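PDB 6VVE: Dot/Icm T4SS effector from Legionella pneumophila, which is a kinase effector that binds ADP and manganese and is activated by the host's inositol hexakisphosphate. Local coordinates for residues H179-N184 against T203-G208; D90-V95 against F143-I148. One frame throughout, in Å; residues are numbered along the deposited sequence.

Contact 1: H179-N184 against T203-G208. With ADP (adenosine-5'-diphosphate), chain C.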
loop_
_atom_site.group_PDB
_atom_site.type_symbol
_atom_site.label_atom_id
_atom_site.label_comp_id
_atom_site.label_asym_id
_atom_site.label_seq_id
_atom_site.Cartn_x
_atom_site.Cartn_y
_atom_site.Cartn_z
ATOM N N HIS A 179 -0.655 -0.148 5.491
ATOM C CA HIS A 179 -1.678 -1.008 4.890
ATOM C C HIS A 179 -2.738 -1.352 5.928
ATOM O O HIS A 179 -2.391 -1.718 7.058
ATOM C CB HIS A 179 -1.010 -2.275 4.357
ATOM C CG HIS A 179 -1.830 -3.030 3.357
ATOM N ND1 HIS A 179 -3.110 -3.467 3.620
ATOM C CD2 HIS A 179 -1.542 -3.436 2.098
ATOM C CE1 HIS A 179 -3.577 -4.102 2.561
ATOM N NE2 HIS A 179 -2.647 -4.093 1.623
ATOM N N PRO A 180 -4.031 -1.260 5.591
ATOM C CA PRO A 180 -5.070 -1.543 6.604
ATOM C C PRO A 180 -5.237 -3.022 6.939
ATOM O O PRO A 180 -5.850 -3.340 7.974
ATOM C CB PRO A 180 -6.353 -0.978 5.966
ATOM C CG PRO A 180 -6.083 -1.058 4.468
ATOM C CD PRO A 180 -4.599 -0.799 4.307
ATOM N N ASP A 181 -4.733 -3.937 6.106
ATOM C CA ASP A 181 -4.896 -5.371 6.344
ATOM C C ASP A 181 -3.721 -6.113 5.698
ATOM O O ASP A 181 -3.845 -6.778 4.662
ATOM C CB ASP A 181 -6.234 -5.883 5.806
ATOM C CG ASP A 181 -6.448 -7.373 6.084
ATOM O OD1 ASP A 181 -5.752 -7.923 6.976
ATOM O OD2 ASP A 181 -7.303 -7.996 5.407
ATOM N N LEU A 182 -2.548 -6.010 6.322
ATOM C CA LEU A 182 -1.382 -6.763 5.871
ATOM C C LEU A 182 -0.652 -7.325 7.084
ATOM O O LEU A 182 -0.342 -8.519 7.131
ATOM C CB LEU A 182 -0.453 -5.889 5.032
ATOM C CG LEU A 182 0.793 -6.578 4.481
ATOM C CD1 LEU A 182 0.424 -7.819 3.674
ATOM C CD2 LEU A 182 1.601 -5.606 3.616
ATOM N N ALA A 183 -0.392 -6.468 8.071
ATOM C CA ALA A 183 0.252 -6.869 9.325
ATOM C C ALA A 183 -0.215 -5.878 10.395
ATOM O O ALA A 183 0.432 -4.853 10.640
ATOM C CB ALA A 183 1.768 -6.881 9.199
ATOM N N ASN A 184 -1.372 -6.169 10.985
ATOM C CA ASN A 184 -1.954 -5.248 11.956
ATOM C C ASN A 184 -1.112 -5.148 13.222
ATOM O O ASN A 184 -1.111 -4.099 13.873
ATOM C CB ASN A 184 -3.381 -5.682 12.308
ATOM C CG ASN A 184 -4.304 -5.679 11.105
ATOM O OD1 ASN A 184 -4.026 -5.041 10.092
ATOM N ND2 ASN A 184 -5.416 -6.392 11.216
ATOM N N THR A 203 1.001 -5.596 -3.350
ATOM C CA THR A 203 0.024 -5.793 -2.291
ATOM C C THR A 203 -1.326 -5.241 -2.737
ATOM O O THR A 203 -1.401 -4.178 -3.368
ATOM C CB THR A 203 0.453 -5.127 -0.979
ATOM O OG1 THR A 203 -0.476 -5.496 0.061
ATOM C CG2 THR A 203 0.486 -3.608 -1.103
ATOM N N ILE A 204 -2.393 -5.958 -2.380
ATOM C CA ILE A 204 -3.747 -5.615 -2.793
ATOM C C ILE A 204 -4.602 -5.355 -1.561
ATOM O O ILE A 204 -4.085 -5.216 -0.447
ATOM C CB ILE A 204 -4.347 -6.739 -3.658
ATOM C CG1 ILE A 204 -4.303 -8.073 -2.909
ATOM C CG2 ILE A 204 -3.594 -6.843 -4.973
ATOM C CD1 ILE A 204 -5.039 -9.212 -3.612
ATOM N N ASP A 205 -5.921 -5.302 -1.750
ATOM C CA ASP A 205 -6.870 -5.046 -0.661
ATOM C C ASP A 205 -6.689 -3.637 -0.106
ATOM O O ASP A 205 -6.729 -3.425 1.109
ATOM C CB ASP A 205 -6.729 -6.089 0.447
ATOM C CG ASP A 205 -7.935 -6.126 1.374
ATOM O OD1 ASP A 205 -9.014 -5.633 0.987
ATOM O OD2 ASP A 205 -7.806 -6.646 2.501
ATOM N N LEU A 206 -6.487 -2.668 -1.006
ATOM C CA LEU A 206 -6.313 -1.267 -0.636
ATOM C C LEU A 206 -7.488 -0.394 -1.071
ATOM O O LEU A 206 -7.313 0.818 -1.268
ATOM C CB LEU A 206 -5.008 -0.736 -1.235
ATOM C CG LEU A 206 -3.700 -1.270 -0.666
ATOM C CD1 LEU A 206 -2.521 -0.840 -1.527
ATOM C CD2 LEU A 206 -3.501 -0.805 0.766
ATOM N N ASP A 207 -8.678 -0.976 -1.228
ATOM C CA ASP A 207 -9.800 -0.209 -1.760
ATOM C C ASP A 207 -10.295 0.854 -0.784
ATOM O O ASP A 207 -11.111 1.694 -1.166
ATOM C CB ASP A 207 -10.950 -1.143 -2.141
ATOM C CG ASP A 207 -11.294 -2.133 -1.037
ATOM O OD1 ASP A 207 -10.437 -2.995 -0.709
ATOM O OD2 ASP A 207 -12.414 -2.044 -0.507
ATOM N N GLY A 208 -9.850 0.830 0.465
ATOM C CA GLY A 208 -10.076 1.920 1.385
ATOM C C GLY A 208 -8.938 2.913 1.464
ATOM O O GLY A 208 -8.989 3.827 2.295
HETATM P PB ADP C . -9.350 -9.795 1.054
HETATM O O1B ADP C . -8.066 -9.927 1.848
HETATM O O2B ADP C . -9.877 -11.109 0.540
HETATM O O3B ADP C . -10.400 -8.904 1.695
HETATM P PA ADP C . -9.832 -8.802 -1.565
HETATM O O1A ADP C . -9.469 -7.462 -2.149
HETATM O O2A ADP C . -11.260 -9.085 -1.183
HETATM O O3A ADP C . -8.894 -8.985 -0.269
HETATM O "O5'" ADP C . -9.353 -9.908 -2.618
HETATM C "C5'" ADP C . -9.837 -11.240 -2.580
HETATM C "C4'" ADP C . -9.183 -12.042 -3.675
HETATM O "O4'" ADP C . -9.478 -11.504 -4.980
HETATM C "C3'" ADP C . -7.641 -12.092 -3.560
HETATM O "O3'" ADP C . -7.171 -13.149 -2.768
HETATM C "C2'" ADP C . -7.199 -12.226 -5.033
HETATM O "O2'" ADP C . -7.055 -13.591 -5.378
HETATM C "C1'" ADP C . -8.337 -11.580 -5.844
HETATM N N9 ADP C . -7.887 -10.234 -6.254
HETATM C C8 ADP C . -8.073 -9.102 -5.542
HETATM N N7 ADP C . -7.530 -8.036 -6.185
HETATM C C5 ADP C . -6.991 -8.495 -7.327
HETATM C C6 ADP C . -6.265 -7.900 -8.466
HETATM N N6 ADP C . -6.024 -6.576 -8.494
HETATM N N1 ADP C . -5.864 -8.720 -9.470
HETATM C C2 ADP C . -6.109 -10.051 -9.444
HETATM N N3 ADP C . -6.766 -10.649 -8.434
HETATM C C4 ADP C . -7.226 -9.942 -7.371
#
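Two carboxylates meet here beside the phosphates of ADP: Asp181 OD2 lies 3.2 Å from Asp205 OD2, a close approach of two acceptors that is not a hydrogen bond, their planes turned 74° apart. Each is tethered by other means, Asp181 through OD1 to Ser190 OG and Asp205 through a weak bond from Asn193 ND2. Asp205 OD2 also comes within 3.4 Å of ADP O1B, and a manganese ion sits about 4 Å from this side chain. Behind the acidic pair the imidazole of His179 spans the two loops. Its CG, anti to the backbone N (chi1 -162°), is directed toward the 203-208 loop. NE2 donates to Ile204 O at 2.8 Å, the oxygen lying in the ring plane. Elsewhere on the ring's rim, ND1 accepts a bond from Asp181 N at 3.0 Å, also near the plane, so both nitrogens help to fix its rotation. The sequence His-Pro-Asp, set against Asp-Leu-Asp-Gly, is consistent with the HRD and DFG motifs of the protein kinase fold, in which the catalytic loop packs on the metal-binding loop. Leu206 would then stand where the DFG phenylalanine does: its CD2 makes a CH-pi contact 3.5 Å from the centroid of the His179 ring, while Leu182 CB covers the opposite face nearer the rim. That same Leu206 methyl also meets Pro180 CD at 3.7 Å.

Contact 2: D90-V95 against F143-I148. With ADP (adenosine-5'-diphosphate), chain C; IHP (inositol hexakisphosphate), chain B.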
loop_
_atom_site.group_PDB
_atom_site.type_symbol
_atom_site.label_atom_id
_atom_site.label_comp_id
_atom_site.label_asym_id
_atom_site.label_seq_id
_atom_site.Cartn_x
_atom_site.Cartn_y
_atom_site.Cartn_z
ATOM N N ASP A 90 -6.975 -6.435 -18.216
ATOM C CA ASP A 90 -6.076 -5.509 -17.547
ATOM C C ASP A 90 -6.691 -4.836 -16.330
ATOM O O ASP A 90 -5.984 -4.094 -15.632
ATOM C CB ASP A 90 -5.610 -4.418 -18.528
ATOM C CG ASP A 90 -4.869 -4.984 -19.723
ATOM O OD1 ASP A 90 -3.928 -5.774 -19.515
ATOM O OD2 ASP A 90 -5.234 -4.647 -20.868
ATOM N N LYS A 91 -7.972 -5.067 -16.048
ATOM C CA LYS A 91 -8.666 -4.322 -15.009
ATOM C C LYS A 91 -9.531 -5.244 -14.168
ATOM O O LYS A 91 -10.321 -6.026 -14.711
ATOM C CB LYS A 91 -9.534 -3.215 -15.629
ATOM C CG LYS A 91 -10.253 -2.349 -14.619
ATOM C CD LYS A 91 -10.942 -1.173 -15.288
ATOM C CE LYS A 91 -12.098 -1.626 -16.161
ATOM N NZ LYS A 91 -12.850 -0.473 -16.724
ATOM N N ALA A 92 -9.381 -5.137 -12.849
ATOM C CA ALA A 92 -10.198 -5.863 -11.886
ATOM C C ALA A 92 -11.316 -4.961 -11.364
ATOM O O ALA A 92 -11.239 -3.732 -11.442
ATOM C CB ALA A 92 -9.341 -6.364 -10.720
HETATM N N MSE A 93 -12.348 -5.590 -10.813
HETATM C CA MSE A 93 -13.554 -4.897 -10.371
HETATM C C MSE A 93 -14.099 -5.538 -9.093
HETATM O O MSE A 93 -14.538 -6.689 -9.099
HETATM C CB MSE A 93 -14.605 -4.940 -11.480
HETATM C CG MSE A 93 -15.886 -4.160 -11.214
HETATM SE SE MSE A 93 -17.031 -4.283 -12.739
HETATM C CE MSE A 93 -18.375 -2.974 -12.461
ATOM N N LYS A 94 -14.074 -4.782 -8.000
ATOM C CA LYS A 94 -14.444 -5.289 -6.683
ATOM C C LYS A 94 -15.792 -4.721 -6.257
ATOM O O LYS A 94 -16.024 -3.511 -6.355
ATOM C CB LYS A 94 -13.373 -4.937 -5.647
ATOM C CG LYS A 94 -13.651 -5.459 -4.247
ATOM C CD LYS A 94 -12.393 -5.399 -3.386
ATOM C CE LYS A 94 -12.687 -5.795 -1.945
ATOM N NZ LYS A 94 -11.440 -5.800 -1.116
ATOM N N VAL A 95 -16.672 -5.597 -5.788
ATOM C CA VAL A 95 -17.984 -5.221 -5.275
ATOM C C VAL A 95 -17.963 -5.467 -3.772
ATOM O O VAL A 95 -17.954 -6.622 -3.323
ATOM C CB VAL A 95 -19.111 -6.014 -5.953
ATOM C CG1 VAL A 95 -20.441 -5.754 -5.257
ATOM C CG2 VAL A 95 -19.197 -5.656 -7.424
ATOM N N PHE A 143 -15.184 -0.937 -7.416
ATOM C CA PHE A 143 -13.815 -0.440 -7.317
ATOM C C PHE A 143 -13.017 -0.962 -8.504
ATOM O O PHE A 143 -12.750 -2.164 -8.592
ATOM C CB PHE A 143 -13.190 -0.875 -5.990
ATOM C CG PHE A 143 -11.871 -0.227 -5.684
ATOM C CD1 PHE A 143 -11.817 1.081 -5.220
ATOM C CD2 PHE A 143 -10.686 -0.927 -5.837
ATOM C CE1 PHE A 143 -10.602 1.679 -4.934
ATOM C CE2 PHE A 143 -9.473 -0.334 -5.552
ATOM C CZ PHE A 143 -9.428 0.968 -5.103
ATOM N N TYR A 144 -12.632 -0.057 -9.407
ATOM C CA TYR A 144 -11.776 -0.418 -10.528
ATOM C C TYR A 144 -10.315 -0.391 -10.091
ATOM O O TYR A 144 -9.904 0.465 -9.299
ATOM C CB TYR A 144 -11.963 0.540 -11.702
ATOM C CG TYR A 144 -13.115 0.239 -12.636
ATOM C CD1 TYR A 144 -13.578 -1.059 -12.826
ATOM C CD2 TYR A 144 -13.730 1.260 -13.348
ATOM C CE1 TYR A 144 -14.624 -1.332 -13.688
ATOM C CE2 TYR A 144 -14.781 0.999 -14.219
ATOM C CZ TYR A 144 -15.223 -0.299 -14.382
ATOM O OH TYR A 144 -16.263 -0.558 -15.243
HETATM N N MSE A 145 -9.525 -1.316 -10.629
HETATM C CA MSE A 145 -8.086 -1.353 -10.360
HETATM C C MSE A 145 -7.364 -2.241 -11.363
HETATM O O MSE A 145 -7.973 -3.098 -11.973
HETATM C CB MSE A 145 -7.817 -1.857 -8.939
HETATM C CG MSE A 145 -8.297 -3.278 -8.706
HETATM SE SE MSE A 145 -8.053 -3.870 -6.865
HETATM C CE MSE A 145 -9.646 -5.011 -6.745
ATOM N N PRO A 146 -6.061 -2.021 -11.532
ATOM C CA PRO A 146 -5.286 -2.885 -12.433
ATOM C C PRO A 146 -5.380 -4.338 -11.996
ATOM O O PRO A 146 -5.250 -4.662 -10.809
ATOM C CB PRO A 146 -3.852 -2.353 -12.310
ATOM C CG PRO A 146 -4.010 -0.922 -11.819
ATOM C CD PRO A 146 -5.249 -0.929 -10.952
ATOM N N LYS A 147 -5.619 -5.218 -12.967
ATOM C CA LYS A 147 -5.607 -6.651 -12.703
ATOM C C LYS A 147 -4.171 -7.159 -12.760
ATOM O O LYS A 147 -3.467 -6.948 -13.756
ATOM C CB LYS A 147 -6.474 -7.400 -13.713
ATOM C CG LYS A 147 -6.185 -8.895 -13.769
ATOM C CD LYS A 147 -7.251 -9.654 -14.540
ATOM C CE LYS A 147 -6.942 -11.155 -14.584
ATOM N NZ LYS A 147 -5.725 -11.466 -15.393
ATOM N N ILE A 148 -3.746 -7.839 -11.698
ATOM C CA ILE A 148 -2.414 -8.428 -11.633
ATOM C C ILE A 148 -2.542 -9.942 -11.731
ATOM O O ILE A 148 -3.619 -10.517 -11.539
ATOM C CB ILE A 148 -1.666 -8.018 -10.350
ATOM C CG1 ILE A 148 -2.431 -8.484 -9.110
ATOM C CG2 ILE A 148 -1.475 -6.503 -10.321
ATOM C CD1 ILE A 148 -1.804 -8.040 -7.802
HETATM P PB ADP C . -9.350 -9.795 1.054
HETATM O O1B ADP C . -8.066 -9.927 1.848
HETATM O O2B ADP C . -9.877 -11.109 0.540
HETATM O O3B ADP C . -10.400 -8.904 1.695
HETATM P PA ADP C . -9.832 -8.802 -1.565
HETATM O O1A ADP C . -9.469 -7.462 -2.149
HETATM O O2A ADP C . -11.260 -9.085 -1.183
HETATM O O3A ADP C . -8.894 -8.985 -0.269
HETATM O "O5'" ADP C . -9.353 -9.908 -2.618
HETATM C "C5'" ADP C . -9.837 -11.240 -2.580
HETATM C "C4'" ADP C . -9.183 -12.042 -3.675
HETATM O "O4'" ADP C . -9.478 -11.504 -4.980
HETATM C "C3'" ADP C . -7.641 -12.092 -3.560
HETATM O "O3'" ADP C . -7.171 -13.149 -2.768
HETATM C "C2'" ADP C . -7.199 -12.226 -5.033
HETATM O "O2'" ADP C . -7.055 -13.591 -5.378
HETATM C "C1'" ADP C . -8.337 -11.580 -5.844
HETATM N N9 ADP C . -7.887 -10.234 -6.254
HETATM C C8 ADP C . -8.073 -9.102 -5.542
HETATM N N7 ADP C . -7.530 -8.036 -6.185
HETATM C C5 ADP C . -6.991 -8.495 -7.327
HETATM C C6 ADP C . -6.265 -7.900 -8.466
HETATM N N6 ADP C . -6.024 -6.576 -8.494
HETATM N N1 ADP C . -5.864 -8.720 -9.470
HETATM C C2 ADP C . -6.109 -10.051 -9.444
HETATM N N3 ADP C . -6.766 -10.649 -8.434
HETATM C C4 ADP C . -7.226 -9.942 -7.371
HETATM C C1 IHP B . -15.380 0.739 -19.639
HETATM C C2 IHP B . -16.598 0.730 -20.578
HETATM C C3 IHP B . -17.798 1.437 -19.944
HETATM C C4 IHP B . -17.434 2.872 -19.540
HETATM C C5 IHP B . -16.289 2.852 -18.509
HETATM C C6 IHP B . -15.061 2.117 -19.043
HETATM O O11 IHP B . -14.241 0.326 -20.370
HETATM P P1 IHP B . -13.607 -1.151 -20.073
HETATM O O21 IHP B . -12.104 -1.043 -19.990
HETATM O O31 IHP B . -14.167 -1.702 -18.783
HETATM O O41 IHP B . -13.982 -2.091 -21.216
HETATM O O12 IHP B . -16.925 -0.613 -20.840
HETATM P P2 IHP B . -17.095 -1.098 -22.409
HETATM O O22 IHP B . -16.651 0.004 -23.335
HETATM O O32 IHP B . -16.244 -2.316 -22.636
HETATM O O42 IHP B . -18.544 -1.421 -22.663
HETATM O O13 IHP B . -18.154 0.732 -18.789
HETATM P P3 IHP B . -19.730 0.403 -18.470
HETATM O O23 IHP B . -20.577 0.686 -19.700
HETATM O O33 IHP B . -19.847 -1.068 -18.089
HETATM O O43 IHP B . -20.216 1.249 -17.314
HETATM O O14 IHP B . -18.546 3.503 -18.986
HETATM P P4 IHP B . -18.933 4.998 -19.564
HETATM O O24 IHP B . -19.258 4.916 -21.032
HETATM O O34 IHP B . -17.735 5.916 -19.388
HETATM O O44 IHP B . -20.121 5.544 -18.811
HETATM O O15 IHP B . -15.923 4.163 -18.204
HETATM P P5 IHP B . -16.239 4.745 -16.706
HETATM O O25 IHP B . -16.546 6.226 -16.799
HETATM O O35 IHP B . -17.421 4.034 -16.103
HETATM O O45 IHP B . -15.023 4.525 -15.833
HETATM O O16 IHP B . -14.152 1.921 -17.979
HETATM P P6 IHP B . -12.727 2.749 -17.972
HETATM O O26 IHP B . -11.580 1.791 -17.733
HETATM O O36 IHP B . -12.532 3.449 -19.295
HETATM O O46 IHP B . -12.782 3.779 -16.862
#
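Lys91 lies over one face of the Tyr144 ring and crosses it obliquely, its ammonium NZ 3.5 Å from the ring centroid in a cation-pi contact. The bend at chi3 (68°) turns CE over the same face, where it adds a CH-pi contact. Beyond the ring, NZ donates to two different phosphates of inositol hexakisphosphate, to O31 at 2.7 Å and to O26 at 2.8 Å. The cation is thus held between pi electrons and phosphate oxygens, and probably keeps its charge. Met93, modelled as selenomethionine, runs beside Tyr144 and points the same way; its SE comes within 3.9 Å of Tyr144 CE1, oblique to the ring, as a Met-aromatic contact.

The opposite face of this antiparallel pair serves the nucleotide. Lys94, extended beyond CG, carries NZ to ADP O1A at 2.8 Å, as the lysine of the third strand does in protein kinases, and NZ also pairs with Asp207 OD1. Met145, likewise selenomethionine, places CG 3.8 Å from Ala92 CB and turns CE toward both ADP N7 and Lys94 CB. At the strand end, in what corresponds to the kinase hinge, Pro146 O accepts a bond from ADP N6, and just beyond it Ile148 N donates to ADP N1 at 3.2 Å. Ala92 and Met145, like Lys94 and Phe143, form hydrogen-bonded pairs, and Lys147 N to Asp90 O extends the ladder. Strand 91-96 is the middle strand of a five-stranded antiparallel sheet, flanked by 82-88 and 142-146, the latter bordered by 132-134, while Trp52 of strand 44-53 packs against Lys91 and Pro146.

Both contacts are buried, but contact 1 joins two irregular loops near the centre of the chain, whereas contact 2 pairs two strands of the antiparallel sheet farther out. Contact 1 depends on a histidine bridge and acidic groups; contact 2 rests on a ladder of backbone bonds, with lysines directed to phosphates on either face. Their centres are about 15 Å apart, and ADP touches both, its phosphates close to Lys94 and Asp205 and its adenine meeting both the hinge and Ile204. They also meet directly: a salt bridge joins the two, while Ile148 packs on Ile204 and Phe143 on Asp207. Of the two, contact 2 alone also reaches the inositol hexakisphosphate.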